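Local coordinates for protein Non-reducing end beta-L-arabinofuranosidase (Bacteroides thetaiotaomicron, PDB 5MQO) that probably hydrolyses glycosidic bonds in complex plant pectin as a family GH127 glycoside hydrolase of a gut bacterium, with aceric acid the likely sugar released, at residues Ala405-Glu409 / Arg534-Trp538; Thr221-His226 / Asn257-Leu263. All blocks are in the same frame, centred on the assembly; numbering follows the deposited sequence.

Contact 1: residues Ala405-Glu409 / Arg534-Trp538; sequences AELVE and RIPEW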
loop_
_atom_site.group_PDB
_atom_site.type_symbol
_atom_site.label_atom_id
_atom_site.label_comp_id
_atom_site.label_asym_id
_atom_site.label_seq_id
_atom_site.Cartn_x
_atom_site.Cartn_y
_atom_site.Cartn_z
ATOM N N ALA A 405 4.206 10.441 -1.644
ATOM C CA ALA A 405 3.060 10.070 -2.483
ATOM C C ALA A 405 3.378 9.055 -3.610
ATOM O O ALA A 405 2.532 8.196 -3.919
ATOM C CB ALA A 405 2.381 11.308 -3.058
ATOM N N GLU A 406 4.564 9.157 -4.206
ATOM C CA GLU A 406 5.027 8.201 -5.218
ATOM C C GLU A 406 5.007 6.761 -4.696
ATOM O O GLU A 406 4.495 5.841 -5.360
ATOM C CB GLU A 406 6.453 8.566 -5.655
ATOM C CG GLU A 406 7.016 7.807 -6.849
ATOM C CD GLU A 406 6.199 7.944 -8.115
ATOM O OE1 GLU A 406 5.702 9.051 -8.411
ATOM O OE2 GLU A 406 6.048 6.933 -8.828
ATOM N N LEU A 407 5.517 6.584 -3.483
ATOM C CA LEU A 407 5.558 5.275 -2.830
ATOM C C LEU A 407 4.209 4.715 -2.468
ATOM O O LEU A 407 4.000 3.497 -2.576
ATOM C CB LEU A 407 6.493 5.324 -1.613
ATOM C CG LEU A 407 7.903 5.200 -2.234
ATOM C CD1 LEU A 407 8.892 6.116 -1.599
ATOM C CD2 LEU A 407 8.390 3.760 -2.192
ATOM N N VAL A 408 3.296 5.589 -2.044
ATOM C CA VAL A 408 1.914 5.178 -1.834
ATOM C C VAL A 408 1.375 4.576 -3.132
ATOM O O VAL A 408 0.769 3.515 -3.093
ATOM C CB VAL A 408 1.025 6.355 -1.334
ATOM C CG1 VAL A 408 -0.454 5.998 -1.366
ATOM C CG2 VAL A 408 1.399 6.738 0.089
ATOM N N GLU A 409 1.613 5.232 -4.275
ATOM C CA GLU A 409 1.067 4.749 -5.569
ATOM C C GLU A 409 1.726 3.437 -6.011
ATOM O O GLU A 409 1.023 2.460 -6.345
ATOM C CB GLU A 409 1.210 5.783 -6.700
ATOM C CG GLU A 409 0.330 5.528 -7.934
ATOM C CD GLU A 409 0.449 6.620 -9.000
ATOM O OE1 GLU A 409 1.589 6.829 -9.486
ATOM O OE2 GLU A 409 -0.560 7.316 -9.306
ATOM N N ARG A 534 0.421 16.299 -8.541
ATOM C CA ARG A 534 1.682 15.584 -8.376
ATOM C C ARG A 534 2.241 15.269 -9.762
ATOM O O ARG A 534 1.504 14.848 -10.643
ATOM C CB ARG A 534 1.488 14.314 -7.541
ATOM C CG ARG A 534 2.775 13.559 -7.250
ATOM C CD ARG A 534 2.541 12.454 -6.254
ATOM N NE ARG A 534 1.805 11.392 -6.893
ATOM C CZ ARG A 534 2.340 10.437 -7.651
ATOM N NH1 ARG A 534 1.545 9.505 -8.196
ATOM N NH2 ARG A 534 3.660 10.389 -7.859
ATOM N N ILE A 535 3.519 15.549 -9.964
ATOM C CA ILE A 535 4.268 15.008 -11.097
ATOM C C ILE A 535 5.013 13.740 -10.654
ATOM O O ILE A 535 5.961 13.849 -9.876
ATOM C CB ILE A 535 5.304 16.010 -11.619
ATOM C CG1 ILE A 535 4.659 17.389 -11.853
ATOM C CG2 ILE A 535 5.972 15.438 -12.867
ATOM C CD1 ILE A 535 3.324 17.347 -12.577
ATOM N N PRO A 536 4.580 12.541 -11.138
ATOM C CA PRO A 536 5.281 11.280 -10.822
ATOM C C PRO A 536 6.787 11.263 -11.083
ATOM O O PRO A 536 7.260 11.902 -12.017
ATOM C CB PRO A 536 4.575 10.244 -11.706
ATOM C CG PRO A 536 3.183 10.751 -11.793
ATOM C CD PRO A 536 3.273 12.263 -11.769
ATOM N N GLU A 537 7.499 10.533 -10.223
ATOM C CA GLU A 537 8.946 10.360 -10.290
ATOM C C GLU A 537 9.297 9.755 -11.627
ATOM O O GLU A 537 10.258 10.166 -12.255
ATOM C CB GLU A 537 9.447 9.459 -9.150
ATOM C CG GLU A 537 10.964 9.507 -8.963
ATOM C CD GLU A 537 11.518 8.541 -7.924
ATOM O OE1 GLU A 537 10.778 7.675 -7.420
ATOM O OE2 GLU A 537 12.719 8.642 -7.607
ATOM N N TRP A 538 8.486 8.812 -12.083
ATOM C CA TRP A 538 8.653 8.249 -13.429
ATOM C C TRP A 538 8.459 9.197 -14.629
ATOM O O TRP A 538 8.836 8.827 -15.736
ATOM C CB TRP A 538 7.777 6.998 -13.617
ATOM C CG TRP A 538 6.336 7.164 -13.360
ATOM C CD1 TRP A 538 5.684 6.821 -12.230
ATOM C CD2 TRP A 538 5.341 7.677 -14.260
ATOM N NE1 TRP A 538 4.341 7.085 -12.350
ATOM C CE2 TRP A 538 4.101 7.624 -13.583
ATOM C CE3 TRP A 538 5.372 8.180 -15.570
ATOM C CZ2 TRP A 538 2.893 8.062 -14.170
ATOM C CZ3 TRP A 538 4.169 8.628 -16.153
ATOM C CH2 TRP A 538 2.949 8.562 -15.449
#
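A buried charge is costly unless it is paired, and Arg534 is paired twice. Its NH2 lies 2.5 Å from Glu406 OE1 and its NH1 3.0 Å from Glu409 OE1, two salt bridges whose hydrogen bonds are both weak in angle. The acids are three residues apart, so the helix presents both to one guanidinium. Arg534 NE is taken by the carbonyl of Asn484, and Glu409 OE2 has a weak hydrogen bond to Tyr509.

Backbone is recruited too. Glu537 N, in the loop that follows strand 529-535, donates to Glu406 OE1 at 3.0 Å, with an N-H...O angle of 165°, so one carboxylate oxygen holds both the arginine and that loop. The junction is one between domains: helix 402-416 belongs to the catalytic domain, an (α/α)6 barrel in this family, and the strand to the β-rich middle domain.

Close packing completes the interface. Ala405 CB touches Arg534 CD at 3.4 Å, and the helix backbone at Ala405 C and Glu406 N covers one face of the guanidinium. The Trp538 indole turns its edge to the acids, with CD1 3.4 Å from Glu406 OE2.

Contact 2: residues Thr221-His226 / Asn257-Leu263; sequences TDFLCH and NPRYLEL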
loop_
_atom_site.group_PDB
_atom_site.type_symbol
_atom_site.label_atom_id
_atom_site.label_comp_id
_atom_site.label_asym_id
_atom_site.label_seq_id
_atom_site.Cartn_x
_atom_site.Cartn_y
_atom_site.Cartn_z
ATOM N N THR A 221 -10.427 0.737 24.067
ATOM C CA THR A 221 -9.246 1.565 24.196
ATOM C C THR A 221 -8.904 1.804 25.664
ATOM O O THR A 221 -7.729 1.680 26.055
ATOM C CB THR A 221 -9.469 2.905 23.455
ATOM O OG1 THR A 221 -9.824 2.646 22.089
ATOM C CG2 THR A 221 -8.244 3.811 23.526
ATOM N N ASP A 222 -9.916 2.146 26.470
ATOM C CA ASP A 222 -9.718 2.367 27.933
ATOM C C ASP A 222 -9.199 1.098 28.614
ATOM O O ASP A 222 -8.333 1.145 29.503
ATOM C CB ASP A 222 -11.000 2.866 28.605
ATOM C CG ASP A 222 -11.362 4.308 28.199
ATOM O OD1 ASP A 222 -10.460 5.145 27.995
ATOM O OD2 ASP A 222 -12.564 4.635 28.097
ATOM N N PHE A 223 -9.708 -0.039 28.154
ATOM C CA PHE A 223 -9.238 -1.311 28.638
ATOM C C PHE A 223 -7.740 -1.544 28.337
ATOM O O PHE A 223 -7.005 -1.976 29.215
ATOM C CB PHE A 223 -10.092 -2.463 28.106
ATOM C CG PHE A 223 -9.630 -3.780 28.607
ATOM C CD1 PHE A 223 -9.879 -4.140 29.924
ATOM C CD2 PHE A 223 -8.847 -4.608 27.812
ATOM C CE1 PHE A 223 -9.381 -5.325 30.432
ATOM C CE2 PHE A 223 -8.360 -5.793 28.312
ATOM C CZ PHE A 223 -8.625 -6.156 29.628
ATOM N N LEU A 224 -7.298 -1.266 27.112
ATOM C CA LEU A 224 -5.876 -1.318 26.797
ATOM C C LEU A 224 -5.058 -0.370 27.670
ATOM O O LEU A 224 -3.983 -0.750 28.118
ATOM C CB LEU A 224 -5.596 -0.942 25.355
ATOM C CG LEU A 224 -6.164 -1.776 24.228
ATOM C CD1 LEU A 224 -5.582 -1.267 22.913
ATOM C CD2 LEU A 224 -5.833 -3.246 24.435
ATOM N N CYS A 225 -5.529 0.856 27.906
ATOM C CA CYS A 225 -4.761 1.777 28.760
ATOM C C CYS A 225 -4.540 1.170 30.150
ATOM O O CYS A 225 -3.471 1.314 30.735
ATOM C CB CYS A 225 -5.424 3.156 28.875
ATOM S SG CYS A 225 -5.722 3.988 27.293
ATOM N N HIS A 226 -5.552 0.478 30.661
ATOM C CA HIS A 226 -5.446 -0.210 31.935
ATOM C C HIS A 226 -4.473 -1.378 31.811
ATOM O O HIS A 226 -3.608 -1.574 32.661
ATOM C CB HIS A 226 -6.825 -0.693 32.391
ATOM C CG HIS A 226 -6.827 -1.357 33.732
ATOM N ND1 HIS A 226 -6.610 -0.661 34.907
ATOM C CD2 HIS A 226 -7.012 -2.654 34.087
ATOM C CE1 HIS A 226 -6.668 -1.499 35.927
ATOM N NE2 HIS A 226 -6.911 -2.715 35.458
ATOM N N ASN A 257 -8.752 12.647 23.796
ATOM C CA ASN A 257 -8.474 12.138 25.123
ATOM C C ASN A 257 -6.966 11.956 25.343
ATOM O O ASN A 257 -6.410 10.959 24.861
ATOM C CB ASN A 257 -9.215 10.819 25.300
ATOM C CG ASN A 257 -8.987 10.185 26.657
ATOM O OD1 ASN A 257 -8.040 10.515 27.370
ATOM N ND2 ASN A 257 -9.849 9.242 27.009
ATOM N N PRO A 258 -6.316 12.872 26.123
ATOM C CA PRO A 258 -4.830 12.877 26.294
ATOM C C PRO A 258 -4.203 11.579 26.755
ATOM O O PRO A 258 -3.033 11.334 26.470
ATOM C CB PRO A 258 -4.572 13.956 27.369
ATOM C CG PRO A 258 -5.882 14.180 28.017
ATOM C CD PRO A 258 -6.939 13.891 26.989
ATOM N N ARG A 259 -4.971 10.775 27.473
ATOM C CA ARG A 259 -4.525 9.457 27.920
ATOM C C ARG A 259 -4.091 8.568 26.725
ATOM O O ARG A 259 -3.176 7.750 26.849
ATOM C CB ARG A 259 -5.640 8.814 28.761
ATOM C CG ARG A 259 -5.283 7.502 29.416
ATOM C CD ARG A 259 -6.000 7.361 30.751
ATOM N NE ARG A 259 -5.781 6.035 31.347
ATOM C CZ ARG A 259 -6.655 5.024 31.354
ATOM N NH1 ARG A 259 -7.870 5.132 30.790
ATOM N NH2 ARG A 259 -6.305 3.874 31.932
ATOM N N TYR A 260 -4.723 8.771 25.569
ATOM C CA TYR A 260 -4.466 7.940 24.398
ATOM C C TYR A 260 -3.159 8.307 23.693
ATOM O O TYR A 260 -2.403 7.423 23.244
ATOM C CB TYR A 260 -5.656 8.001 23.433
ATOM C CG TYR A 260 -6.981 7.539 24.039
ATOM C CD1 TYR A 260 -7.027 6.719 25.180
ATOM C CD2 TYR A 260 -8.189 7.894 23.451
ATOM C CE1 TYR A 260 -8.224 6.305 25.721
ATOM C CE2 TYR A 260 -9.396 7.459 23.982
ATOM C CZ TYR A 260 -9.406 6.661 25.124
ATOM O OH TYR A 260 -10.598 6.216 25.666
ATOM N N LEU A 261 -2.907 9.605 23.584
ATOM C CA LEU A 261 -1.628 10.101 23.124
ATOM C C LEU A 261 -0.519 9.686 24.091
ATOM O O LEU A 261 0.545 9.283 23.642
ATOM C CB LEU A 261 -1.681 11.618 22.996
ATOM C CG LEU A 261 -0.421 12.353 22.538
ATOM C CD1 LEU A 261 0.046 11.828 21.189
ATOM C CD2 LEU A 261 -0.676 13.852 22.482
ATOM N N GLU A 262 -0.749 9.783 25.404
ATOM C CA GLU A 262 0.291 9.369 26.373
ATOM C C GLU A 262 0.624 7.889 26.255
ATOM O O GLU A 262 1.788 7.512 26.398
ATOM C CB GLU A 262 -0.071 9.687 27.837
ATOM C CG GLU A 262 0.167 11.135 28.273
ATOM C CD GLU A 262 1.554 11.689 27.921
ATOM O OE1 GLU A 262 2.581 11.060 28.313
ATOM O OE2 GLU A 262 1.597 12.752 27.237
ATOM N N LEU A 263 -0.394 7.067 25.995
ATOM C CA LEU A 263 -0.196 5.634 25.840
ATOM C C LEU A 263 0.702 5.400 24.625
ATOM O O LEU A 263 1.636 4.611 24.705
ATOM C CB LEU A 263 -1.540 4.876 25.707
ATOM C CG LEU A 263 -1.515 3.456 25.099
ATOM C CD1 LEU A 263 -0.597 2.573 25.912
ATOM C CD2 LEU A 263 -2.893 2.817 25.004
#
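Polar side chains where two helices pack need partners, and helices 212-230 and 258-270 of the catalytic domain, an (α/α)6 barrel in this family, supply them. Their short segments cross at 49° with axes 10.6 Å apart. Asn257 is the N-cap of the second helix: its OD1 accepts from Arg259 N at 3.1 Å, supplying a partner to an amide at the helix start. Asp222 OD1 accepts a hydrogen bond from Tyr260 OH at 2.6 Å. The same oxygen makes a long salt bridge to Arg259 NH1 at 3.8 Å, but the stronger partner of Arg259 is Glu229, bridged through NE. Thr221 OG1 is satisfied within its own helix by the carbonyl of Ala217, leaving its methyl to the interface. Cys225 fills the middle, its SG 3.8 Å from Leu263 CD2 and at the edge of the Tyr260 ring. Over that ring's face sits Thr221 CG2, 3.5 Å from the centroid in a CH-pi contact.

The two contacts illustrate how one chain uses separate interfaces for separate levels of organisation. Contact 2 comes first along the sequence and is complete before contact 1 opens; its segments are 31 residues apart at their closest ends, those of contact 1 125. They have no helix or strand in common, and their centres lie 36 Å apart, with nearest atoms about 22 Å apart. What they share is the helical catalytic domain: contact 2 lies wholly within it, its centre about 28 Å from the centre of the chain, while contact 1, its centre about 13 Å from that point, ties it to the middle domain. One packs two helices, next but one along the chain, within a domain; the other joins domain to domain.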